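Local coordinates for outer membrane protein Omp121 (Bacteroides thetaiotaomicron, PDB 5FQ8) that probably imports nutrients, perhaps peptides, across the bacterial outer membrane as a TonB-dependent receptor that binds calcium, at residues 319-331 and 364-378. Numbering follows the deposited sequence.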
loop_
_atom_site.group_PDB
_atom_site.type_symbol
_atom_site.label_atom_id
_atom_site.label_comp_id
_atom_site.label_asym_id
_atom_site.label_seq_id
_atom_site.Cartn_x
_atom_site.Cartn_y
_atom_site.Cartn_z
ATOM N N ASN B 319 8.361 -19.038 -7.074
ATOM C CA ASN B 319 9.381 -19.111 -6.044
ATOM C C ASN B 319 8.792 -18.810 -4.678
ATOM O O ASN B 319 7.951 -17.927 -4.532
ATOM C CB ASN B 319 10.501 -18.115 -6.322
ATOM C CG ASN B 319 11.089 -18.268 -7.695
ATOM O OD1 ASN B 319 10.410 -18.111 -8.692
ATOM N ND2 ASN B 319 12.370 -18.551 -7.752
ATOM N N ASN B 320 9.240 -19.559 -3.688
ATOM C CA ASN B 320 9.080 -19.237 -2.279
ATOM C C ASN B 320 10.464 -19.294 -1.664
ATOM O O ASN B 320 11.260 -20.163 -2.015
ATOM C CB ASN B 320 8.159 -20.208 -1.553
ATOM C CG ASN B 320 6.737 -20.141 -2.030
ATOM O OD1 ASN B 320 6.363 -20.827 -2.967
ATOM N ND2 ASN B 320 5.928 -19.335 -1.376
ATOM N N PHE B 321 10.754 -18.384 -0.755
ATOM C CA PHE B 321 12.116 -18.220 -0.277
ATOM C C PHE B 321 12.115 -18.186 1.235
ATOM O O PHE B 321 11.198 -17.630 1.840
ATOM C CB PHE B 321 12.711 -16.956 -0.839
ATOM C CG PHE B 321 14.199 -16.942 -0.885
ATOM C CD1 PHE B 321 14.936 -16.836 0.267
ATOM C CD2 PHE B 321 14.862 -16.996 -2.092
ATOM C CE1 PHE B 321 16.301 -16.806 0.223
ATOM C CE2 PHE B 321 16.223 -16.968 -2.139
ATOM C CZ PHE B 321 16.945 -16.866 -0.982
ATOM N N ALA B 322 13.121 -18.811 1.841
ATOM C CA ALA B 322 13.331 -18.698 3.280
ATOM C C ALA B 322 14.236 -17.491 3.490
ATOM O O ALA B 322 15.454 -17.556 3.313
ATOM C CB ALA B 322 13.917 -19.981 3.850
ATOM N N THR B 323 13.612 -16.377 3.856
ATOM C CA THR B 323 14.259 -15.075 3.901
ATOM C C THR B 323 15.473 -15.069 4.823
ATOM O O THR B 323 15.462 -15.690 5.885
ATOM C CB THR B 323 13.238 -14.045 4.376
ATOM O OG1 THR B 323 11.994 -14.242 3.697
ATOM C CG2 THR B 323 13.740 -12.634 4.137
ATOM N N THR B 324 16.529 -14.364 4.414
ATOM C CA THR B 324 17.735 -14.233 5.223
ATOM C C THR B 324 17.861 -12.809 5.743
ATOM O O THR B 324 17.219 -11.882 5.238
ATOM C CB THR B 324 19.012 -14.589 4.443
ATOM O OG1 THR B 324 19.281 -13.589 3.456
ATOM C CG2 THR B 324 18.911 -15.942 3.770
ATOM N N GLY B 325 18.702 -12.646 6.750
ATOM C CA GLY B 325 18.962 -11.329 7.293
ATOM C C GLY B 325 19.328 -11.384 8.761
ATOM O O GLY B 325 19.408 -12.441 9.376
ATOM N N GLN B 326 19.548 -10.197 9.322
ATOM C CA GLN B 326 20.010 -10.080 10.692
ATOM C C GLN B 326 18.890 -10.019 11.711
ATOM O O GLN B 326 19.171 -9.980 12.911
ATOM C CB GLN B 326 20.894 -8.858 10.842
ATOM C CG GLN B 326 20.322 -7.588 10.297
ATOM C CD GLN B 326 21.339 -6.479 10.293
ATOM O OE1 GLN B 326 22.391 -6.619 10.884
ATOM N NE2 GLN B 326 21.041 -5.383 9.617
ATOM N N GLY B 327 17.644 -10.022 11.279
ATOM C CA GLY B 327 16.531 -9.888 12.190
ATOM C C GLY B 327 15.890 -11.216 12.511
ATOM O O GLY B 327 16.569 -12.213 12.760
ATOM N N LEU B 328 14.562 -11.233 12.519
ATOM C CA LEU B 328 13.826 -12.456 12.806
ATOM C C LEU B 328 13.717 -13.297 11.539
ATOM O O LEU B 328 12.657 -13.448 10.933
ATOM C CB LEU B 328 12.456 -12.126 13.366
ATOM C CG LEU B 328 12.457 -11.419 14.693
ATOM C CD1 LEU B 328 11.045 -11.179 15.047
ATOM C CD2 LEU B 328 13.100 -12.307 15.696
ATOM N N SER B 329 14.851 -13.839 11.134
ATOM C CA SER B 329 14.922 -14.760 10.016
ATOM C C SER B 329 15.333 -16.130 10.525
ATOM O O SER B 329 15.714 -16.289 11.682
ATOM C CB SER B 329 15.913 -14.259 8.977
ATOM O OG SER B 329 17.171 -14.827 9.231
ATOM N N MET B 330 15.262 -17.117 9.632
ATOM C CA MET B 330 15.407 -18.512 10.032
ATOM C C MET B 330 16.845 -18.845 10.375
ATOM O O MET B 330 17.128 -19.377 11.451
ATOM C CB MET B 330 14.896 -19.417 8.917
ATOM C CG MET B 330 15.065 -20.919 9.150
ATOM S SD MET B 330 16.603 -21.583 8.561
ATOM C CE MET B 330 16.686 -20.841 6.956
ATOM N N LEU B 331 17.769 -18.554 9.462
ATOM C CA LEU B 331 19.152 -18.973 9.655
ATOM C C LEU B 331 19.825 -18.167 10.743
ATOM O O LEU B 331 20.541 -18.725 11.576
ATOM C CB LEU B 331 19.935 -18.847 8.353
ATOM C CG LEU B 331 21.314 -19.495 8.374
ATOM C CD1 LEU B 331 21.193 -20.983 8.588
ATOM C CD2 LEU B 331 22.013 -19.210 7.088
ATOM N N GLY B 364 16.690 -11.260 20.233
ATOM C CA GLY B 364 16.737 -10.865 18.847
ATOM C C GLY B 364 16.501 -11.966 17.852
ATOM O O GLY B 364 16.759 -11.775 16.664
ATOM N N VAL B 365 16.017 -13.112 18.295
ATOM C CA VAL B 365 15.792 -14.266 17.450
ATOM C C VAL B 365 14.492 -14.926 17.879
ATOM O O VAL B 365 13.956 -14.647 18.946
ATOM C CB VAL B 365 16.957 -15.267 17.536
ATOM C CG1 VAL B 365 18.223 -14.673 16.973
ATOM C CG2 VAL B 365 17.150 -15.699 18.969
ATOM N N MET B 366 14.014 -15.845 17.046
ATOM C CA MET B 366 12.748 -16.530 17.258
ATOM C C MET B 366 12.875 -17.992 16.876
ATOM O O MET B 366 13.819 -18.401 16.199
ATOM C CB MET B 366 11.623 -15.903 16.443
ATOM C CG MET B 366 10.868 -14.787 17.119
ATOM S SD MET B 366 9.267 -14.691 16.350
ATOM C CE MET B 366 8.578 -16.200 16.951
ATOM N N ASN B 367 11.892 -18.772 17.295
ATOM C CA ASN B 367 11.838 -20.191 16.980
ATOM C C ASN B 367 11.876 -20.395 15.476
ATOM O O ASN B 367 10.954 -19.958 14.783
ATOM C CB ASN B 367 10.569 -20.799 17.559
ATOM C CG ASN B 367 10.552 -22.307 17.483
ATOM O OD1 ASN B 367 11.061 -22.901 16.547
ATOM N ND2 ASN B 367 9.952 -22.935 18.480
ATOM N N PRO B 368 12.885 -21.077 14.939
ATOM C CA PRO B 368 13.022 -21.160 13.482
ATOM C C PRO B 368 11.857 -21.827 12.814
ATOM O O PRO B 368 11.536 -21.499 11.669
ATOM C CB PRO B 368 14.300 -21.984 13.299
ATOM C CG PRO B 368 14.998 -21.933 14.599
ATOM C CD PRO B 368 13.922 -21.860 15.622
ATOM N N TYR B 369 11.212 -22.768 13.483
ATOM C CA TYR B 369 10.071 -23.416 12.864
ATOM C C TYR B 369 8.861 -22.503 12.838
ATOM O O TYR B 369 8.005 -22.648 11.963
ATOM C CB TYR B 369 9.747 -24.708 13.595
ATOM C CG TYR B 369 10.828 -25.763 13.520
ATOM C CD1 TYR B 369 10.903 -26.626 12.445
ATOM C CD2 TYR B 369 11.755 -25.904 14.535
ATOM C CE1 TYR B 369 11.864 -27.590 12.381
ATOM C CE2 TYR B 369 12.720 -26.865 14.479
ATOM C CZ TYR B 369 12.772 -27.711 13.400
ATOM O OH TYR B 369 13.743 -28.681 13.349
ATOM N N TYR B 370 8.763 -21.564 13.783
ATOM C CA TYR B 370 7.722 -20.552 13.690
ATOM C C TYR B 370 7.945 -19.671 12.473
ATOM O O TYR B 370 7.023 -19.436 11.693
ATOM C CB TYR B 370 7.668 -19.702 14.968
ATOM C CG TYR B 370 6.499 -18.742 14.959
ATOM C CD1 TYR B 370 6.580 -17.523 14.298
ATOM C CD2 TYR B 370 5.304 -19.073 15.574
ATOM C CE1 TYR B 370 5.515 -16.668 14.256
ATOM C CE2 TYR B 370 4.228 -18.212 15.538
ATOM C CZ TYR B 370 4.344 -17.017 14.879
ATOM O OH TYR B 370 3.277 -16.169 14.836
ATOM N N ILE B 371 9.166 -19.177 12.292
ATOM C CA ILE B 371 9.425 -18.240 11.204
ATOM C C ILE B 371 9.112 -18.877 9.858
ATOM O O ILE B 371 8.538 -18.234 8.974
ATOM C CB ILE B 371 10.876 -17.732 11.260
ATOM C CG1 ILE B 371 11.161 -17.103 12.617
ATOM C CG2 ILE B 371 11.113 -16.732 10.178
ATOM C CD1 ILE B 371 12.591 -16.662 12.793
ATOM N N LEU B 372 9.473 -20.153 9.685
ATOM C CA LEU B 372 9.242 -20.836 8.414
ATOM C C LEU B 372 7.772 -21.156 8.198
ATOM O O LEU B 372 7.284 -21.115 7.064
ATOM C CB LEU B 372 10.061 -22.122 8.351
ATOM C CG LEU B 372 11.572 -22.058 8.195
ATOM C CD1 LEU B 372 12.126 -23.354 8.660
ATOM C CD2 LEU B 372 11.936 -21.820 6.767
ATOM N N ASN B 373 7.056 -21.458 9.267
ATOM C CA ASN B 373 5.648 -21.796 9.189
ATOM C C ASN B 373 4.717 -20.590 9.155
ATOM O O ASN B 373 3.540 -20.767 8.851
ATOM C CB ASN B 373 5.274 -22.673 10.373
ATOM C CG ASN B 373 5.409 -24.129 10.065
ATOM O OD1 ASN B 373 4.995 -24.585 9.009
ATOM N ND2 ASN B 373 5.997 -24.875 10.984
ATOM N N ASN B 374 5.197 -19.379 9.456
ATOM C CA ASN B 374 4.311 -18.243 9.621
ATOM C C ASN B 374 4.701 -16.998 8.857
ATOM O O ASN B 374 3.965 -16.015 8.922
ATOM C CB ASN B 374 4.197 -17.880 11.101
ATOM C CG ASN B 374 3.461 -18.920 11.882
ATOM O OD1 ASN B 374 2.234 -18.943 11.900
ATOM N ND2 ASN B 374 4.198 -19.802 12.527
ATOM N N TYR B 375 5.814 -16.990 8.154
ATOM C CA TYR B 375 6.196 -15.844 7.353
ATOM C C TYR B 375 5.963 -16.170 5.897
ATOM O O TYR B 375 5.718 -17.317 5.530
ATOM C CB TYR B 375 7.653 -15.467 7.604
ATOM C CG TYR B 375 7.872 -14.706 8.880
ATOM C CD1 TYR B 375 7.495 -15.233 10.096
ATOM C CD2 TYR B 375 8.455 -13.453 8.867
ATOM C CE1 TYR B 375 7.689 -14.544 11.247
ATOM C CE2 TYR B 375 8.672 -12.772 10.017
ATOM C CZ TYR B 375 8.280 -13.319 11.200
ATOM O OH TYR B 375 8.479 -12.633 12.359
ATOM N N LEU B 376 6.021 -15.145 5.067
ATOM C CA LEU B 376 5.666 -15.304 3.669
ATOM C C LEU B 376 6.584 -14.466 2.808
ATOM O O LEU B 376 6.838 -13.303 3.120
ATOM C CB LEU B 376 4.222 -14.902 3.425
ATOM C CG LEU B 376 3.767 -14.995 1.981
ATOM C CD1 LEU B 376 3.154 -16.335 1.806
ATOM C CD2 LEU B 376 2.777 -13.918 1.673
ATOM N N ASN B 377 7.084 -15.060 1.737
ATOM C CA ASN B 377 7.861 -14.340 0.737
ATOM C C ASN B 377 7.769 -15.121 -0.573
ATOM O O ASN B 377 8.672 -15.857 -0.962
ATOM C CB ASN B 377 9.310 -14.145 1.167
ATOM C CG ASN B 377 10.080 -13.321 0.194
ATOM O OD1 ASN B 377 9.526 -12.786 -0.757
ATOM N ND2 ASN B 377 11.366 -13.205 0.420
ATOM N N GLU B 378 6.673 -14.919 -1.286
ATOM C CA GLU B 378 6.353 -15.694 -2.472
ATOM C C GLU B 378 6.548 -14.846 -3.717
ATOM O O GLU B 378 6.491 -13.623 -3.663
ATOM C CB GLU B 378 4.917 -16.199 -2.386
ATOM C CG GLU B 378 4.523 -17.201 -3.440
ATOM C CD GLU B 378 3.095 -17.628 -3.312
ATOM O OE1 GLU B 378 2.749 -18.232 -2.281
ATOM O OE2 GLU B 378 2.319 -17.346 -4.241
#
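Phe321 N donates to Asn377 O, 3.3 Å away, just past the end of strand 306-320, where it pairs antiparallel with the start of strand 376-394. One step along, Asn320 and Glu378 form a non-hydrogen-bonded pair whose side chains lie alongside each other on the same sheet face. Glu378 is extended, with CG anti to the backbone N (chi1 -170°), and carries OE1 to a weak hydrogen bond from Asn320 ND2 at 3.5 Å, amide and carboxylate planes being 72° apart. An alanine in place of Asn320 would probably leave the carboxylate of Glu378 without this amide donor, and CB and CG of Glu378 without the cover of the longer side chain. The side chains of Asn377 and Thr323 cross at about a right angle, and ND2 gives a weak hydrogen bond to OG1, next to the Phe321 CB.

Apolar contacts take over beyond the strand ends, between 322-330 and 365-375. Leu372, on helix 368-374, sets its CG 3.8 Å from Met330 CG, while its CD2 touches Ala322 CB; Pro368 CB flanks Met330 more loosely. Leu328, at the centre of an inverse gamma turn, places CD2 3.6 Å from Met366 CG and CD1 near Tyr375 OH. Between these groups Ile371 points at the backbone, its CD1 against Ser329 O and its CG2 near Leu328 O, with CG2 also over one face of the Tyr375 ring.

The contact thus holds together the ends of two neighbouring strands of the TonB-dependent receptor barrel and packs the loop and helix 330-335 after the first against helix 368-374, which leads into the second. Leu372 also lies beside Ile283 and Thr285 of a calcium site, Leu420 of helix 420-424 packs on Leu328, Met366 and Tyr375, and strand 125-128 covers Phe321 and Asn377 through Phe126.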